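Local coordinates for protein putative metal-sulfur cluster biosynthesis proteins YuaD (Bacillus subtilis, PDB 1ORU) that is of uncertain function but, as a MOSC-domain protein, may bind molybdenum and perhaps pyridoxal phosphate, with a suggested role in metal-sulfur cluster biosynthesis, at residues M84-L94 with V138-L149. Residues are numbered along the deposited sequence; the frame is centred on the assembly and turned at random.
Sequences MGVPRILPEWL and VIQSYYPDQPKL
In this MOSC-domain protein the loop that leaves helix 74-84 for strand 98-101 packs against the C-terminal end of helix 133-142 and the turn beyond it, with Trp93 and Tyr143 meeting at the join. It is a worked example of how face and edge contacts divide the work among three aromatic rings. Trp93 and Tyr142 form an offset stack, the five-membered ring and the phenol ring having centroids 4.0 Å apart and planes 13° from parallel. Leu90 CB lies over the opposite face of the indole, which is thus sandwiched. A water accepts from Trp93 NE1 and is also hydrogen-bonded to Tyr142 OH. With CG anti to the carbonyl carbon (chi1 -56°), the Tyr143 ring leans toward the 84-94 loop and reaches past the indole edge. Its hydroxyl donates to Arg88 O at 2.8 Å, the donor tilted 16° from the carbonyl plane. A second water donates to Tyr143 OH and accepts from Arg88 NE. Val86 CB sits over the Tyr143 ring in a CH-pi contact, 3.9 Å from the ring centroid, while Pro87 CG comes within 3.4 Å of Tyr143 CE1. Deeper, Ile89 CD1 meets Ile139 CD1 at 3.6 Å, and the selenomethionine at Met84 brings CE to 3.8 Å from Leu149 CB; Phe153 of helix 149-156 also touches Met84 and Ile139. Were Trp93 an alanine, a gap would probably open between Leu90 and Tyr142, and the phenol would lose its stacking partner. The chemistry implies a graded interface: aliphatic contacts on the buried side, and at the exposed side one indole-phenol stack and two water bridges, with the Tyr143 hydroxyl both donating to Arg88 O and receiving a water hydrogen bond.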
loop_
_atom_site.group_PDB
_atom_site.type_symbol
_atom_site.label_atom_id
_atom_site.label_comp_id
_atom_site.label_asym_id
_atom_site.label_seq_id
_atom_site.Cartn_x
_atom_site.Cartn_y
_atom_site.Cartn_z
HETATM N N MSE A 84 14.615 25.723 5.800
HETATM C CA MSE A 84 13.904 26.514 6.796
HETATM C C MSE A 84 14.805 27.533 7.490
HETATM O O MSE A 84 14.325 28.423 8.196
HETATM C CB MSE A 84 13.288 25.603 7.849
HETATM C CG MSE A 84 12.137 24.754 7.337
HETATM SE SE MSE A 84 11.435 23.686 8.744
HETATM C CE MSE A 84 10.507 25.077 9.738
ATOM N N GLY A 85 16.113 27.394 7.298
ATOM C CA GLY A 85 17.041 28.316 7.927
ATOM C C GLY A 85 17.272 28.035 9.402
ATOM O O GLY A 85 17.588 28.950 10.163
ATOM N N VAL A 86 17.105 26.781 9.817
ATOM C CA VAL A 86 17.331 26.406 11.209
ATOM C C VAL A 86 18.509 25.434 11.287
ATOM O O VAL A 86 18.768 24.686 10.344
ATOM C CB VAL A 86 16.080 25.757 11.850
ATOM C CG1 VAL A 86 14.934 26.759 11.887
ATOM C CG2 VAL A 86 15.684 24.509 11.078
ATOM N N PRO A 87 19.233 25.431 12.418
ATOM C CA PRO A 87 20.393 24.561 12.629
ATOM C C PRO A 87 20.149 23.059 12.540
ATOM O O PRO A 87 21.017 22.319 12.073
ATOM C CB PRO A 87 20.896 24.989 14.006
ATOM C CG PRO A 87 19.656 25.401 14.698
ATOM C CD PRO A 87 18.933 26.195 13.641
ATOM N N ARG A 88 18.983 22.599 12.981
ATOM C CA ARG A 88 18.701 21.172 12.924
ATOM C C ARG A 88 17.228 20.811 13.051
ATOM O O ARG A 88 16.429 21.568 13.603
ATOM C CB ARG A 88 19.489 20.443 14.017
ATOM C CG ARG A 88 19.197 20.947 15.418
ATOM C CD ARG A 88 19.889 20.104 16.482
ATOM N NE ARG A 88 19.646 20.626 17.826
ATOM C CZ ARG A 88 20.057 20.041 18.946
ATOM N NH1 ARG A 88 20.738 18.904 18.892
ATOM N NH2 ARG A 88 19.794 20.595 20.121
ATOM N N ILE A 89 16.885 19.639 12.524
ATOM C CA ILE A 89 15.530 19.105 12.577
ATOM C C ILE A 89 15.673 17.674 13.092
ATOM O O ILE A 89 16.247 16.828 12.415
ATOM C CB ILE A 89 14.877 19.066 11.173
ATOM C CG1 ILE A 89 14.638 20.488 10.661
ATOM C CG2 ILE A 89 13.571 18.297 11.228
ATOM C CD1 ILE A 89 13.637 21.275 11.481
ATOM N N LEU A 90 15.159 17.408 14.288
ATOM C CA LEU A 90 15.259 16.072 14.873
ATOM C C LEU A 90 14.105 15.169 14.458
ATOM O O LEU A 90 12.954 15.599 14.411
ATOM C CB LEU A 90 15.299 16.167 16.399
ATOM C CG LEU A 90 16.443 17.000 16.987
ATOM C CD1 LEU A 90 16.370 16.951 18.508
ATOM C CD2 LEU A 90 17.778 16.471 16.493
ATOM N N PRO A 91 14.403 13.893 14.151
ATOM C CA PRO A 91 13.349 12.958 13.746
ATOM C C PRO A 91 12.202 12.911 14.758
ATOM O O PRO A 91 11.038 12.749 14.380
ATOM C CB PRO A 91 14.094 11.624 13.648
ATOM C CG PRO A 91 15.457 12.051 13.165
ATOM C CD PRO A 91 15.733 13.265 14.047
ATOM N N GLU A 92 12.539 13.061 16.039
ATOM C CA GLU A 92 11.546 13.028 17.112
ATOM C C GLU A 92 10.457 14.078 16.927
ATOM O O GLU A 92 9.275 13.818 17.169
ATOM C CB GLU A 92 12.214 13.249 18.475
ATOM C CG GLU A 92 13.197 12.166 18.880
ATOM C CD GLU A 92 14.642 12.540 18.602
ATOM O OE1 GLU A 92 14.943 12.990 17.477
ATOM O OE2 GLU A 92 15.481 12.369 19.513
ATOM N N TRP A 93 10.868 15.269 16.509
ATOM C CA TRP A 93 9.935 16.367 16.305
ATOM C C TRP A 93 8.930 16.051 15.205
ATOM O O TRP A 93 7.811 16.576 15.205
ATOM C CB TRP A 93 10.690 17.639 15.934
ATOM C CG TRP A 93 11.729 18.055 16.929
ATOM C CD1 TRP A 93 11.881 17.597 18.208
ATOM C CD2 TRP A 93 12.746 19.037 16.730
ATOM N NE1 TRP A 93 12.933 18.239 18.819
ATOM C CE2 TRP A 93 13.481 19.128 17.933
ATOM C CE3 TRP A 93 13.108 19.855 15.652
ATOM C CZ2 TRP A 93 14.561 20.003 18.085
ATOM C CZ3 TRP A 93 14.180 20.724 15.802
ATOM C CH2 TRP A 93 14.895 20.790 17.013
ATOM N N LEU A 94 9.332 15.200 14.269
ATOM C CA LEU A 94 8.461 14.828 13.160
ATOM C C LEU A 94 7.679 13.556 13.472
ATOM O O LEU A 94 6.944 13.045 12.625
ATOM C CB LEU A 94 9.288 14.635 11.887
ATOM C CG LEU A 94 10.155 15.822 11.453
ATOM C CD1 LEU A 94 10.949 15.451 10.205
ATOM C CD2 LEU A 94 9.285 17.029 11.183
ATOM N N VAL A 138 5.761 22.393 16.172
ATOM C CA VAL A 138 6.708 21.825 17.126
ATOM C C VAL A 138 8.080 22.430 16.836
ATOM O O VAL A 138 8.787 22.873 17.744
ATOM C CB VAL A 138 6.795 20.287 16.985
ATOM C CG1 VAL A 138 7.931 19.741 17.851
ATOM C CG2 VAL A 138 5.474 19.657 17.396
ATOM N N ILE A 139 8.457 22.448 15.562
ATOM C CA ILE A 139 9.743 23.009 15.172
ATOM C C ILE A 139 9.797 24.475 15.587
ATOM O O ILE A 139 10.833 24.971 16.044
ATOM C CB ILE A 139 9.963 22.888 13.647
ATOM C CG1 ILE A 139 10.069 21.405 13.260
ATOM C CG2 ILE A 139 11.224 23.633 13.242
ATOM C CD1 ILE A 139 10.054 21.135 11.757
ATOM N N GLN A 140 8.671 25.163 15.438
ATOM C CA GLN A 140 8.591 26.569 15.804
ATOM C C GLN A 140 8.930 26.766 17.279
ATOM O O GLN A 140 9.643 27.705 17.632
ATOM C CB GLN A 140 7.187 27.117 15.527
ATOM C CG GLN A 140 6.996 28.563 15.975
ATOM C CD GLN A 140 7.737 29.549 15.097
ATOM O OE1 GLN A 140 7.246 29.944 14.041
ATOM N NE2 GLN A 140 8.933 29.941 15.518
ATOM N N SER A 141 8.434 25.877 18.136
ATOM C CA SER A 141 8.684 26.001 19.569
ATOM C C SER A 141 10.160 25.883 19.947
ATOM O O SER A 141 10.564 26.352 21.012
ATOM C CB SER A 141 7.850 24.976 20.357
ATOM O OG SER A 141 8.291 23.643 20.152
ATOM N N TYR A 142 10.963 25.268 19.086
ATOM C CA TYR A 142 12.392 25.126 19.359
ATOM C C TYR A 142 13.182 26.323 18.836
ATOM O O TYR A 142 14.349 26.506 19.179
ATOM C CB TYR A 142 12.928 23.830 18.745
ATOM C CG TYR A 142 12.521 22.606 19.528
ATOM C CD1 TYR A 142 13.177 22.263 20.714
ATOM C CD2 TYR A 142 11.445 21.821 19.121
ATOM C CE1 TYR A 142 12.765 21.170 21.473
ATOM C CE2 TYR A 142 11.023 20.727 19.875
ATOM C CZ TYR A 142 11.686 20.409 21.049
ATOM O OH TYR A 142 11.258 19.340 21.802
ATOM N N TYR A 143 12.534 27.131 18.003
ATOM C CA TYR A 143 13.159 28.320 17.435
ATOM C C TYR A 143 12.130 29.444 17.457
ATOM O O TYR A 143 11.824 30.043 16.424
ATOM C CB TYR A 143 13.600 28.041 16.000
ATOM C CG TYR A 143 14.531 26.858 15.860
ATOM C CD1 TYR A 143 15.801 26.876 16.435
ATOM C CD2 TYR A 143 14.154 25.731 15.130
ATOM C CE1 TYR A 143 16.674 25.807 16.285
ATOM C CE2 TYR A 143 15.023 24.651 14.971
ATOM C CZ TYR A 143 16.283 24.697 15.549
ATOM O OH TYR A 143 17.161 23.650 15.379
ATOM N N PRO A 144 11.591 29.756 18.649
ATOM C CA PRO A 144 10.582 30.805 18.824
ATOM C C PRO A 144 10.984 32.201 18.356
ATOM O O PRO A 144 10.123 33.046 18.126
ATOM C CB PRO A 144 10.294 30.752 20.324
ATOM C CG PRO A 144 11.614 30.368 20.895
ATOM C CD PRO A 144 12.064 29.267 19.957
ATOM N N ASP A 145 12.281 32.444 18.203
ATOM C CA ASP A 145 12.740 33.758 17.765
ATOM C C ASP A 145 12.789 33.888 16.245
ATOM O O ASP A 145 13.246 34.904 15.715
ATOM C CB ASP A 145 14.113 34.070 18.374
ATOM C CG ASP A 145 15.209 33.160 17.852
ATOM O OD1 ASP A 145 14.982 31.935 17.748
ATOM O OD2 ASP A 145 16.311 33.677 17.561
ATOM N N GLN A 146 12.321 32.855 15.548
ATOM C CA GLN A 146 12.287 32.857 14.084
ATOM C C GLN A 146 10.829 32.780 13.632
ATOM O O GLN A 146 10.098 31.854 13.991
ATOM C CB GLN A 146 13.092 31.680 13.532
ATOM C CG GLN A 146 14.569 31.757 13.888
ATOM C CD GLN A 146 15.394 30.679 13.220
ATOM O OE1 GLN A 146 15.388 30.544 11.994
ATOM N NE2 GLN A 146 16.116 29.906 14.022
ATOM N N PRO A 147 10.390 33.757 12.827
ATOM C CA PRO A 147 9.022 33.856 12.308
ATOM C C PRO A 147 8.507 32.845 11.286
ATOM O O PRO A 147 9.255 32.319 10.461
ATOM C CB PRO A 147 8.983 35.276 11.752
ATOM C CG PRO A 147 10.362 35.424 11.196
ATOM C CD PRO A 147 11.218 34.866 12.317
ATOM N N LYS A 148 7.201 32.604 11.365
ATOM C CA LYS A 148 6.464 31.718 10.467
ATOM C C LYS A 148 7.131 30.401 10.084
ATOM O O LYS A 148 7.108 30.005 8.914
ATOM C CB LYS A 148 6.105 32.489 9.194
ATOM C CG LYS A 148 5.384 33.800 9.456
ATOM C CD LYS A 148 5.030 34.507 8.160
ATOM C CE LYS A 148 4.287 35.808 8.423
ATOM N NZ LYS A 148 5.111 36.776 9.203
ATOM N N LEU A 149 7.707 29.704 11.060
ATOM C CA LEU A 149 8.360 28.440 10.748
ATOM C C LEU A 149 7.372 27.307 10.482
ATOM O O LEU A 149 7.673 26.403 9.711
ATOM C CB LEU A 149 9.330 28.035 11.867
ATOM C CG LEU A 149 10.598 28.882 12.007
ATOM C CD1 LEU A 149 11.549 28.211 12.994
ATOM C CD2 LEU A 149 11.274 29.037 10.655
HETATM O O HOH W 1 18.368 23.108 17.900
HETATM O O HOH W 2 13.834 17.489 21.628
#